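Local coordinates for protein PadR family transcriptional regulator (Streptococcus pneumoniae, PDB 5ZQH) that probably acts as a dimeric PadR-family transcription factor, binding DNA through a winged helix-turn-helix domain to regulate gene expression, at residues 20-24 with 25-29; 43-46 with 47-51; 81-84 with 85-89; 91-94 with 95-98. All coordinates share one frame; numbering follows the deposited sequence.

Contact 1. Residues 20-24 with 25-29; sequences KERYG and YELVQ
Tyr23 and Glu26 both have CG set between their own backbone N and carbonyl carbon (chi1 66° and 64°), and these two torsions bring the phenol ring and the acid together. The Glu26 chain crosses the ring at about a right angle, with its CG lying 4.0 Å from the Tyr23 ring centroid, over the face, as a CH-pi contact. Further out, the carboxylate stacks on the ring with the two planes 29° apart; Glu26 OE1 comes to 3.0 Å from Tyr23 CE2, a close approach. The other oxygen, OE2, meets Lys20 NZ at 3.3 Å in a salt bridge whose hydrogen bond is weak. Lys20 NZ bonds more firmly to Glu21 O, at 2.8 Å, because a bend at the end of the lysine chain turns the ammonium back over the turn. This is the entry to helix 24-34, the first helix of the helix-turn-helix in a winged-helix domain, reached from the short edge strand 22-23. Tyr23 takes the N-cap position, and Leu27 N donates to Tyr23 O at 3.0 Å. Val28 N makes a weaker bond to Gly24 O. Tyr23 CE1 also packs on Tyr25 CB, while Tyr72 of strand 69-75 meets the Tyr23 ring edge-to-face. On the inner side Arg22 CB rests 3.8 Å from Leu27 CG, and both side chains touch Met16 of helix 3-19.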
loop_
_atom_site.group_PDB
_atom_site.type_symbol
_atom_site.label_atom_id
_atom_site.label_comp_id
_atom_site.label_asym_id
_atom_site.label_seq_id
_atom_site.Cartn_x
_atom_site.Cartn_y
_atom_site.Cartn_z
ATOM N N LYS A 20 -9.666 7.833 18.814
ATOM C CA LYS A 20 -10.353 7.341 20.002
ATOM C C LYS A 20 -9.852 5.943 20.362
ATOM O O LYS A 20 -9.786 5.046 19.517
ATOM C CB LYS A 20 -11.870 7.328 19.787
ATOM C CG LYS A 20 -12.680 7.144 21.059
ATOM C CD LYS A 20 -14.022 6.497 20.760
ATOM C CE LYS A 20 -14.673 5.937 22.021
ATOM N NZ LYS A 20 -14.046 4.671 22.520
ATOM N N GLU A 21 -9.492 5.795 21.634
ATOM C CA GLU A 21 -9.152 4.527 22.269
ATOM C C GLU A 21 -10.279 3.506 22.027
ATOM O O GLU A 21 -11.418 3.720 22.464
ATOM C CB GLU A 21 -8.976 4.798 23.762
ATOM C CG GLU A 21 -8.144 3.792 24.529
ATOM C CD GLU A 21 -7.855 4.247 25.948
ATOM O OE1 GLU A 21 -7.568 5.456 26.145
ATOM O OE2 GLU A 21 -7.918 3.392 26.868
ATOM N N ARG A 22 -9.963 2.421 21.316
ATOM C CA ARG A 22 -10.969 1.433 20.888
ATOM C C ARG A 22 -10.591 -0.015 21.195
ATOM O O ARG A 22 -9.410 -0.372 21.140
ATOM C CB ARG A 22 -11.229 1.563 19.385
ATOM C CG ARG A 22 -12.222 2.650 19.005
ATOM C CD ARG A 22 -12.652 2.513 17.553
ATOM N NE ARG A 22 -13.512 3.617 17.132
ATOM C CZ ARG A 22 -13.096 4.733 16.533
ATOM N NH1 ARG A 22 -11.808 4.935 16.261
ATOM N NH2 ARG A 22 -13.985 5.660 16.204
ATOM N N TYR A 23 -11.595 -0.842 21.500
ATOM C CA TYR A 23 -11.395 -2.294 21.608
ATOM C C TYR A 23 -11.704 -3.028 20.293
ATOM O O TYR A 23 -12.350 -2.469 19.402
ATOM C CB TYR A 23 -12.112 -2.910 22.833
ATOM C CG TYR A 23 -13.629 -2.896 22.854
ATOM C CD1 TYR A 23 -14.371 -3.940 22.289
ATOM C CD2 TYR A 23 -14.327 -1.864 23.492
ATOM C CE1 TYR A 23 -15.764 -3.937 22.326
ATOM C CE2 TYR A 23 -15.721 -1.855 23.543
ATOM C CZ TYR A 23 -16.434 -2.888 22.953
ATOM O OH TYR A 23 -17.808 -2.880 22.996
ATOM N N GLY A 24 -11.215 -4.266 20.190
ATOM C CA GLY A 24 -11.274 -5.096 18.978
ATOM C C GLY A 24 -12.578 -5.143 18.196
ATOM O O GLY A 24 -12.570 -4.965 16.981
ATOM N N TYR A 25 -13.691 -5.380 18.894
ATOM C CA TYR A 25 -15.025 -5.426 18.270
ATOM C C TYR A 25 -15.401 -4.091 17.644
ATOM O O TYR A 25 -15.856 -4.056 16.498
ATOM C CB TYR A 25 -16.103 -5.862 19.272
ATOM C CG TYR A 25 -17.526 -5.881 18.728
ATOM C CD1 TYR A 25 -18.015 -6.995 18.035
ATOM C CD2 TYR A 25 -18.397 -4.793 18.929
ATOM C CE1 TYR A 25 -19.318 -7.023 17.546
ATOM C CE2 TYR A 25 -19.702 -4.813 18.439
ATOM C CZ TYR A 25 -20.156 -5.932 17.753
ATOM O OH TYR A 25 -21.442 -5.975 17.268
ATOM N N GLU A 26 -15.214 -3.004 18.394
ATOM C CA GLU A 26 -15.627 -1.691 17.917
ATOM C C GLU A 26 -14.739 -1.132 16.798
ATOM O O GLU A 26 -15.210 -0.336 15.994
ATOM C CB GLU A 26 -15.891 -0.691 19.061
ATOM C CG GLU A 26 -14.721 -0.299 19.948
ATOM C CD GLU A 26 -15.124 0.668 21.053
ATOM O OE1 GLU A 26 -16.195 0.477 21.674
ATOM O OE2 GLU A 26 -14.370 1.633 21.303
ATOM N N LEU A 27 -13.486 -1.588 16.731
ATOM C CA LEU A 27 -12.585 -1.264 15.617
ATOM C C LEU A 27 -13.030 -1.889 14.299
ATOM O O LEU A 27 -13.018 -1.209 13.272
ATOM C CB LEU A 27 -11.131 -1.644 15.924
ATOM C CG LEU A 27 -10.199 -0.510 16.369
ATOM C CD1 LEU A 27 -9.028 -1.070 17.164
ATOM C CD2 LEU A 27 -9.704 0.331 15.196
ATOM N N VAL A 28 -13.428 -3.166 14.335
ATOM C CA VAL A 28 -13.945 -3.877 13.151
ATOM C C VAL A 28 -15.204 -3.179 12.607
ATOM O O VAL A 28 -15.352 -3.015 11.388
ATOM C CB VAL A 28 -14.198 -5.389 13.438
ATOM C CG1 VAL A 28 -14.849 -6.101 12.253
ATOM C CG2 VAL A 28 -12.896 -6.094 13.803
ATOM N N GLN A 29 -16.077 -2.742 13.516
ATOM C CA GLN A 29 -17.329 -2.058 13.148
ATOM C C GLN A 29 -17.101 -0.664 12.580
ATOM O O GLN A 29 -17.800 -0.258 11.652
ATOM C CB GLN A 29 -18.311 -2.012 14.326
ATOM C CG GLN A 29 -18.771 -3.379 14.841
ATOM C CD GLN A 29 -19.600 -4.177 13.842
ATOM O OE1 GLN A 29 -20.172 -3.633 12.897
ATOM N NE2 GLN A 29 -19.672 -5.478 14.058
#

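Contact 2. Residues 43-46 with 47-51; sequences TIYP and LLQKL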
loop_
_atom_site.group_PDB
_atom_site.type_symbol
_atom_site.label_atom_id
_atom_site.label_comp_id
_atom_site.label_asym_id
_atom_site.label_seq_id
_atom_site.Cartn_x
_atom_site.Cartn_y
_atom_site.Cartn_z
ATOM N N THR A 43 -9.697 -11.265 10.560
ATOM C CA THR A 43 -8.479 -10.838 9.848
ATOM C C THR A 43 -7.863 -9.565 10.432
ATOM O O THR A 43 -6.727 -9.207 10.095
ATOM C CB THR A 43 -8.762 -10.611 8.349
ATOM O OG1 THR A 43 -10.079 -10.066 8.187
ATOM C CG2 THR A 43 -8.673 -11.927 7.578
ATOM N N ILE A 44 -8.613 -8.909 11.322
ATOM C CA ILE A 44 -8.235 -7.629 11.930
ATOM C C ILE A 44 -7.401 -7.805 13.206
ATOM O O ILE A 44 -6.406 -7.098 13.398
ATOM C CB ILE A 44 -9.489 -6.735 12.176
ATOM C CG1 ILE A 44 -10.239 -6.423 10.858
ATOM C CG2 ILE A 44 -9.154 -5.457 12.945
ATOM C CD1 ILE A 44 -9.403 -5.896 9.698
ATOM N N TYR A 45 -7.804 -8.744 14.063
ATOM C CA TYR A 45 -7.090 -9.002 15.316
ATOM C C TYR A 45 -5.635 -9.501 15.141
ATOM O O TYR A 45 -4.799 -9.180 15.988
ATOM C CB TYR A 45 -7.884 -9.915 16.260
ATOM C CG TYR A 45 -7.801 -9.500 17.715
ATOM C CD1 TYR A 45 -6.678 -9.805 18.487
ATOM C CD2 TYR A 45 -8.845 -8.799 18.322
ATOM C CE1 TYR A 45 -6.590 -9.419 19.821
ATOM C CE2 TYR A 45 -8.771 -8.406 19.651
ATOM C CZ TYR A 45 -7.633 -8.721 20.401
ATOM O OH TYR A 45 -7.541 -8.344 21.725
ATOM N N PRO A 46 -5.327 -10.279 14.065
ATOM C CA PRO A 46 -3.908 -10.525 13.749
ATOM C C PRO A 46 -3.069 -9.253 13.567
ATOM O O PRO A 46 -1.926 -9.207 14.047
ATOM C CB PRO A 46 -3.972 -11.314 12.441
ATOM C CG PRO A 46 -5.244 -12.066 12.544
ATOM C CD PRO A 46 -6.204 -11.169 13.273
ATOM N N LEU A 47 -3.636 -8.242 12.895
ATOM C CA LEU A 47 -2.999 -6.926 12.753
ATOM C C LEU A 47 -2.836 -6.204 14.103
ATOM O O LEU A 47 -1.757 -5.669 14.396
ATOM C CB LEU A 47 -3.755 -6.053 11.736
ATOM C CG LEU A 47 -3.378 -4.575 11.540
ATOM C CD1 LEU A 47 -1.979 -4.424 10.948
ATOM C CD2 LEU A 47 -4.416 -3.871 10.677
ATOM N N LEU A 48 -3.893 -6.209 14.919
ATOM C CA LEU A 48 -3.844 -5.654 16.274
ATOM C C LEU A 48 -2.793 -6.354 17.131
ATOM O O LEU A 48 -2.085 -5.698 17.895
ATOM C CB LEU A 48 -5.218 -5.712 16.957
ATOM C CG LEU A 48 -6.379 -4.861 16.419
ATOM C CD1 LEU A 48 -7.668 -5.221 17.150
ATOM C CD2 LEU A 48 -6.104 -3.367 16.530
ATOM N N GLN A 49 -2.694 -7.676 16.981
ATOM C CA GLN A 49 -1.693 -8.503 17.664
ATOM C C GLN A 49 -0.266 -8.070 17.299
ATOM O O GLN A 49 0.586 -7.952 18.182
ATOM C CB GLN A 49 -1.903 -9.979 17.311
ATOM C CG GLN A 49 -1.468 -10.973 18.376
ATOM C CD GLN A 49 -2.617 -11.813 18.909
ATOM O OE1 GLN A 49 -3.420 -12.359 18.141
ATOM N NE2 GLN A 49 -2.691 -11.938 20.226
ATOM N N LYS A 50 -0.036 -7.827 16.001
ATOM C CA LYS A 50 1.257 -7.410 15.457
ATOM C C LYS A 50 1.696 -6.045 15.984
ATOM O O LYS A 50 2.833 -5.898 16.437
ATOM C CB LYS A 50 1.230 -7.424 13.925
ATOM C CG LYS A 50 2.595 -7.265 13.254
ATOM C CD LYS A 50 2.532 -7.578 11.766
ATOM C CE LYS A 50 2.099 -6.374 10.944
ATOM N NZ LYS A 50 1.093 -6.744 9.907
ATOM N N LEU A 51 0.784 -5.072 15.919
ATOM C CA LEU A 51 0.988 -3.712 16.412
ATOM C C LEU A 51 1.279 -3.651 17.916
ATOM O O LEU A 51 2.145 -2.891 18.340
ATOM C CB LEU A 51 -0.240 -2.855 16.082
ATOM C CG LEU A 51 -0.493 -2.047 14.797
ATOM C CD1 LEU A 51 0.236 -2.531 13.547
ATOM C CD2 LEU A 51 -1.996 -2.008 14.556
#
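Leu48 lies across the ring of Tyr45 at about a right angle, near the start of helix 45-53, which is the second helix of the helix-turn-helix and, by its place in the winged-helix fold, probably the recognition helix. Taken from the backbone outward, Leu48 CB first passes the carbonyl of the preceding turn, 3.6 Å from Tyr45 O. CG lies anti to its own carbonyl carbon (chi1 -66°), which carries it back along the helix to 3.8 Å from Ile44 O. There the branch divides. CD1 reaches over one face of the tyrosine ring, 3.9 Å from Tyr45 CD2, and is also loosely in touch with Ile44 CG2. CD2 turns to the domain interior, where Leu48 as a whole packs on Leu27, Val13, Ile17 and Phe73. Tyr45 is therefore an exposed ring backed on one face by a buried leucine, and it also touches Lys71 of strand 69-75. Underneath run the helical bonds, Leu48 N to Ile44 O, Gln49 N to Tyr45 O and Lys50 N to Pro46 O; the middle one is the shortest at 2.8 Å. Pro46 sits in the first turn, a place where a missing N-H is readily tolerated. Gln49 bends at its second torsion (118°), which sets OE1 at the edge of the Tyr45 ring, near its plane and 4.2 Å from Tyr45 CD1.

Contact 3. Residues 81-84 with 85-89; sequences ERVS and VFWQQ
Glu81 to Ser84 and Val85 to Gln88 form consecutive turns of one regular helix, joined by four i to i+4 backbone bonds: Val85 N to Glu81 O, Phe86 N to Arg82 O, Trp87 N to Val83 O and Gln88 N to Ser84 O. The first is the shortest of the four at 2.9 Å. The second is the least well aimed, since Phe86 N stands above the carbonyl plane of Arg82 and not on a lone pair. Glu81 O takes a second donor as well. Ser84 turns its hydroxyl back over the helix (chi1 76°), and OG donates to Glu81 O at 2.9 Å, arriving from the same face of the carbonyl as Val85 N, so a polar side chain is satisfied by the helix's own backbone. Among the apolar groups, Val83 and Trp87 run side by side and point the same way. Val83 CG2 lies 3.9 Å from Trp87 NE1 and touches CD1 too, while Val83 O sits 3.3 Å from Trp87 CD1, obliquely to the indole. Next to it, Phe86 CE2 stands 3.4 Å above the indole plane, toward the rim, with the edge of the phenylalanine ring turned to Trp87. The indole N-H goes to Asp15 OD1 of helix 3-19, which also meets Arg82 through Leu14. Arg82, Val83 and Trp87 thus set helix 77-101, the C-terminal helix that serves dimerisation in PadR proteins, against helix 3-19, while Phe86 packs on Leu4 and Trp87 on Val97 of the second subunit.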
loop_
_atom_site.group_PDB
_atom_site.type_symbol
_atom_site.label_atom_id
_atom_site.label_comp_id
_atom_site.label_asym_id
_atom_site.label_seq_id
_atom_site.Cartn_x
_atom_site.Cartn_y
_atom_site.Cartn_z
ATOM N N GLU A 81 3.929 8.173 15.850
ATOM C CA GLU A 81 4.937 8.464 14.823
ATOM C C GLU A 81 4.642 7.721 13.519
ATOM O O GLU A 81 4.759 8.300 12.440
ATOM C CB GLU A 81 6.338 8.090 15.315
ATOM C CG GLU A 81 7.020 9.160 16.150
ATOM C CD GLU A 81 8.179 8.610 16.957
ATOM O OE1 GLU A 81 7.940 7.778 17.858
ATOM O OE2 GLU A 81 9.330 9.013 16.696
ATOM N N ARG A 82 4.259 6.446 13.634
ATOM C CA ARG A 82 3.937 5.594 12.484
ATOM C C ARG A 82 2.715 6.072 11.691
ATOM O O ARG A 82 2.635 5.845 10.480
ATOM C CB ARG A 82 3.738 4.130 12.920
ATOM C CG ARG A 82 4.988 3.412 13.419
ATOM C CD ARG A 82 5.959 3.020 12.311
ATOM N NE ARG A 82 7.208 2.486 12.865
ATOM C CZ ARG A 82 8.094 1.743 12.199
ATOM N NH1 ARG A 82 7.890 1.409 10.929
ATOM N NH2 ARG A 82 9.188 1.320 12.820
ATOM N N VAL A 83 1.773 6.719 12.380
ATOM C CA VAL A 83 0.559 7.241 11.747
ATOM C C VAL A 83 0.792 8.605 11.080
ATOM O O VAL A 83 0.195 8.891 10.036
ATOM C CB VAL A 83 -0.677 7.214 12.699
ATOM C CG1 VAL A 83 -0.563 8.217 13.839
ATOM C CG2 VAL A 83 -1.965 7.426 11.920
ATOM N N SER A 84 1.661 9.430 11.671
ATOM C CA SER A 84 2.101 10.672 11.027
ATOM C C SER A 84 2.932 10.355 9.780
ATOM O O SER A 84 2.778 11.017 8.759
ATOM C CB SER A 84 2.862 11.581 12.000
ATOM O OG SER A 84 4.178 11.109 12.226
ATOM N N VAL A 85 3.788 9.330 9.882
ATOM C CA VAL A 85 4.506 8.743 8.735
ATOM C C VAL A 85 3.523 8.280 7.654
ATOM O O VAL A 85 3.716 8.600 6.479
ATOM C CB VAL A 85 5.471 7.593 9.163
ATOM C CG1 VAL A 85 5.859 6.696 7.988
ATOM C CG2 VAL A 85 6.730 8.161 9.803
ATOM N N PHE A 86 2.475 7.554 8.068
ATOM C CA PHE A 86 1.408 7.088 7.171
ATOM C C PHE A 86 0.733 8.215 6.383
ATOM O O PHE A 86 0.601 8.107 5.161
ATOM C CB PHE A 86 0.349 6.250 7.915
ATOM C CG PHE A 86 -0.912 6.011 7.110
ATOM C CD1 PHE A 86 -0.923 5.098 6.051
ATOM C CD2 PHE A 86 -2.084 6.717 7.398
ATOM C CE1 PHE A 86 -2.074 4.893 5.299
ATOM C CE2 PHE A 86 -3.238 6.513 6.652
ATOM C CZ PHE A 86 -3.231 5.600 5.601
ATOM N N TRP A 87 0.305 9.271 7.080
ATOM C CA TRP A 87 -0.381 10.390 6.424
ATOM C C TRP A 87 0.504 11.191 5.480
ATOM O O TRP A 87 0.028 11.671 4.452
ATOM C CB TRP A 87 -1.084 11.308 7.427
ATOM C CG TRP A 87 -2.320 10.692 8.029
ATOM C CD1 TRP A 87 -2.580 10.513 9.357
ATOM C CD2 TRP A 87 -3.455 10.161 7.323
ATOM N NE1 TRP A 87 -3.806 9.917 9.528
ATOM C CE2 TRP A 87 -4.366 9.687 8.299
ATOM C CE3 TRP A 87 -3.795 10.048 5.965
ATOM C CZ2 TRP A 87 -5.596 9.100 7.962
ATOM C CZ3 TRP A 87 -5.021 9.468 5.628
ATOM C CH2 TRP A 87 -5.907 9.003 6.627
ATOM N N GLN A 88 1.783 11.317 5.824
ATOM C CA GLN A 88 2.762 11.935 4.927
ATOM C C GLN A 88 3.022 11.053 3.701
ATOM O O GLN A 88 3.062 11.553 2.571
ATOM C CB GLN A 88 4.064 12.251 5.661
ATOM C CG GLN A 88 3.915 13.331 6.716
ATOM C CD GLN A 88 5.216 13.631 7.425
ATOM O OE1 GLN A 88 5.435 13.189 8.557
ATOM N NE2 GLN A 88 6.094 14.384 6.761
ATOM N N GLN A 89 3.174 9.751 3.936
ATOM C CA GLN A 89 3.366 8.775 2.861
ATOM C C GLN A 89 2.128 8.635 1.975
ATOM O O GLN A 89 2.259 8.461 0.769
ATOM C CB GLN A 89 3.789 7.416 3.414
ATOM C CG GLN A 89 4.556 6.571 2.411
ATOM C CD GLN A 89 5.227 5.359 3.028
ATOM O OE1 GLN A 89 6.408 5.112 2.789
ATOM N NE2 GLN A 89 4.477 4.592 3.815
#

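Contact 4. Residues 91-94 with 95-98; sequences DDLS and QKVE
Lys96 reaches back along the helix and crosses Asp92 obliquely, its aliphatic chain passing alongside the acid before the ammonium meets it. The lysine is fully extended beyond CG. Asp92 holds its carboxylate anti to its backbone nitrogen (chi1 175°), which swings the group toward the next turn and into the path of the lysine. Both carboxylate oxygens lie beside the last methylene, Lys96 CE being 3.4 Å from Asp92 OD2 and 3.5 Å from Asp92 OD1. The charge contact itself uses one oxygen: Lys96 NZ stands 3.4 Å from Asp92 OD2, a salt bridge with a weak hydrogen bond. Leu93 lies against the same chain, Leu93 CD2 being 4.1 Å from Lys96 CD. Beneath the side chains, Lys96 N donates to Asp92 O, Val97 N to Leu93 O at 2.9 Å, and Glu98 N to Ser94 O. Val97 CG2 is pressed close to the same Leu93 carbonyl, 3.2 Å from its O, and Ser94 OG is satisfied one turn back by Trp90 O. All this belongs to the distal part of helix 77-101, where the two subunits pair: Leu93 packs on Leu5, Ser94 on Trp90 and Val97 on Trp87 of the second subunit. The ammonium of Lys96 has a second partner, a cation-pi contact with Phe36 of that subunit. With its ammonium shared between a weakly bonded salt bridge and an aromatic ring, the lysine is probably steadied in direction more than tightly bound, and Asp92 probably balances some of the charge brought to the interface.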
loop_
_atom_site.group_PDB
_atom_site.type_symbol
_atom_site.label_atom_id
_atom_site.label_comp_id
_atom_site.label_asym_id
_atom_site.label_seq_id
_atom_site.Cartn_x
_atom_site.Cartn_y
_atom_site.Cartn_z
ATOM N N ASP A 91 -0.246 11.090 1.465
ATOM C CA ASP A 91 -0.270 12.354 0.718
ATOM C C ASP A 91 0.755 12.382 -0.423
ATOM O O ASP A 91 0.449 12.869 -1.518
ATOM C CB ASP A 91 -0.036 13.546 1.658
ATOM C CG ASP A 91 -1.266 13.902 2.495
ATOM O OD1 ASP A 91 -2.073 13.003 2.837
ATOM O OD2 ASP A 91 -1.418 15.099 2.833
ATOM N N ASP A 92 1.955 11.856 -0.154
ATOM C CA ASP A 92 3.049 11.807 -1.127
ATOM C C ASP A 92 2.720 10.868 -2.290
ATOM O O ASP A 92 2.795 11.274 -3.450
ATOM C CB ASP A 92 4.376 11.425 -0.442
ATOM C CG ASP A 92 5.537 11.243 -1.429
ATOM O OD1 ASP A 92 5.906 12.207 -2.141
ATOM O OD2 ASP A 92 6.097 10.128 -1.477
ATOM N N LEU A 93 2.330 9.635 -1.967
ATOM C CA LEU A 93 2.050 8.616 -2.979
ATOM C C LEU A 93 0.793 8.906 -3.807
ATOM O O LEU A 93 0.749 8.560 -4.988
ATOM C CB LEU A 93 2.019 7.204 -2.365
ATOM C CG LEU A 93 3.330 6.660 -1.764
ATOM C CD1 LEU A 93 3.070 5.411 -0.931
ATOM C CD2 LEU A 93 4.391 6.389 -2.824
ATOM N N SER A 94 -0.199 9.565 -3.198
ATOM C CA SER A 94 -1.423 9.983 -3.898
ATOM C C SER A 94 -1.137 10.914 -5.078
ATOM O O SER A 94 -1.645 10.674 -6.175
ATOM C CB SER A 94 -2.431 10.629 -2.936
ATOM O OG SER A 94 -2.824 9.721 -1.921
ATOM N N GLN A 95 -0.321 11.950 -4.852
ATOM C CA GLN A 95 0.040 12.902 -5.914
ATOM C C GLN A 95 0.985 12.327 -6.980
ATOM O O GLN A 95 0.930 12.732 -8.143
ATOM C CB GLN A 95 0.529 14.255 -5.355
ATOM C CG GLN A 95 1.960 14.304 -4.824
ATOM C CD GLN A 95 2.540 15.715 -4.818
ATOM O OE1 GLN A 95 1.937 16.649 -4.287
ATOM N NE2 GLN A 95 3.721 15.872 -5.403
ATOM N N LYS A 96 1.825 11.371 -6.575
ATOM C CA LYS A 96 2.666 10.602 -7.504
ATOM C C LYS A 96 1.826 9.723 -8.440
ATOM O O LYS A 96 2.059 9.705 -9.654
ATOM C CB LYS A 96 3.658 9.715 -6.738
ATOM C CG LYS A 96 4.801 10.449 -6.060
ATOM C CD LYS A 96 5.656 9.466 -5.282
ATOM C CE LYS A 96 6.902 10.127 -4.730
ATOM N NZ LYS A 96 7.851 9.111 -4.198
ATOM N N VAL A 97 0.867 8.997 -7.852
ATOM C CA VAL A 97 -0.019 8.071 -8.566
ATOM C C VAL A 97 -0.921 8.824 -9.550
ATOM O O VAL A 97 -1.084 8.385 -10.696
ATOM C CB VAL A 97 -0.819 7.164 -7.581
ATOM C CG1 VAL A 97 -1.996 6.471 -8.251
ATOM C CG2 VAL A 97 0.092 6.112 -6.972
ATOM N N GLU A 98 -1.479 9.952 -9.094
ATOM C CA GLU A 98 -2.236 10.895 -9.939
ATOM C C GLU A 98 -1.452 11.281 -11.201
ATOM O O GLU A 98 -1.980 11.175 -12.316
ATOM C CB GLU A 98 -2.637 12.137 -9.119
ATOM C CG GLU A 98 -3.074 13.361 -9.918
ATOM C CD GLU A 98 -4.568 13.402 -10.173
ATOM O OE1 GLU A 98 -5.305 13.890 -9.283
ATOM O OE2 GLU A 98 -5.005 12.954 -11.263
#

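Overall arrangement
Contacts 1 and 2 belong to the winged-helix domain and touch each other: Leu27 CD1 packs 3.8 Å from Leu48 CD2, and Val28 meets Ile44, which joins helices 24-34 and 45-53. Contact 1 is mainly a surface contact of aromatic and charged groups at a helix start, whereas contact 2 is partly buried and largely apolar. Contacts 3 and 4 share helix 77-101, with centres about 14 Å apart, and both reach the second subunit. Contact 3, a surface contact, also leans on helix 3-19 of its own chain, through an indole hydrogen bond and side-chain packing; contact 4, about 29 Å from contact 1 between centres, mixes a surface ion pair with buried interface residues.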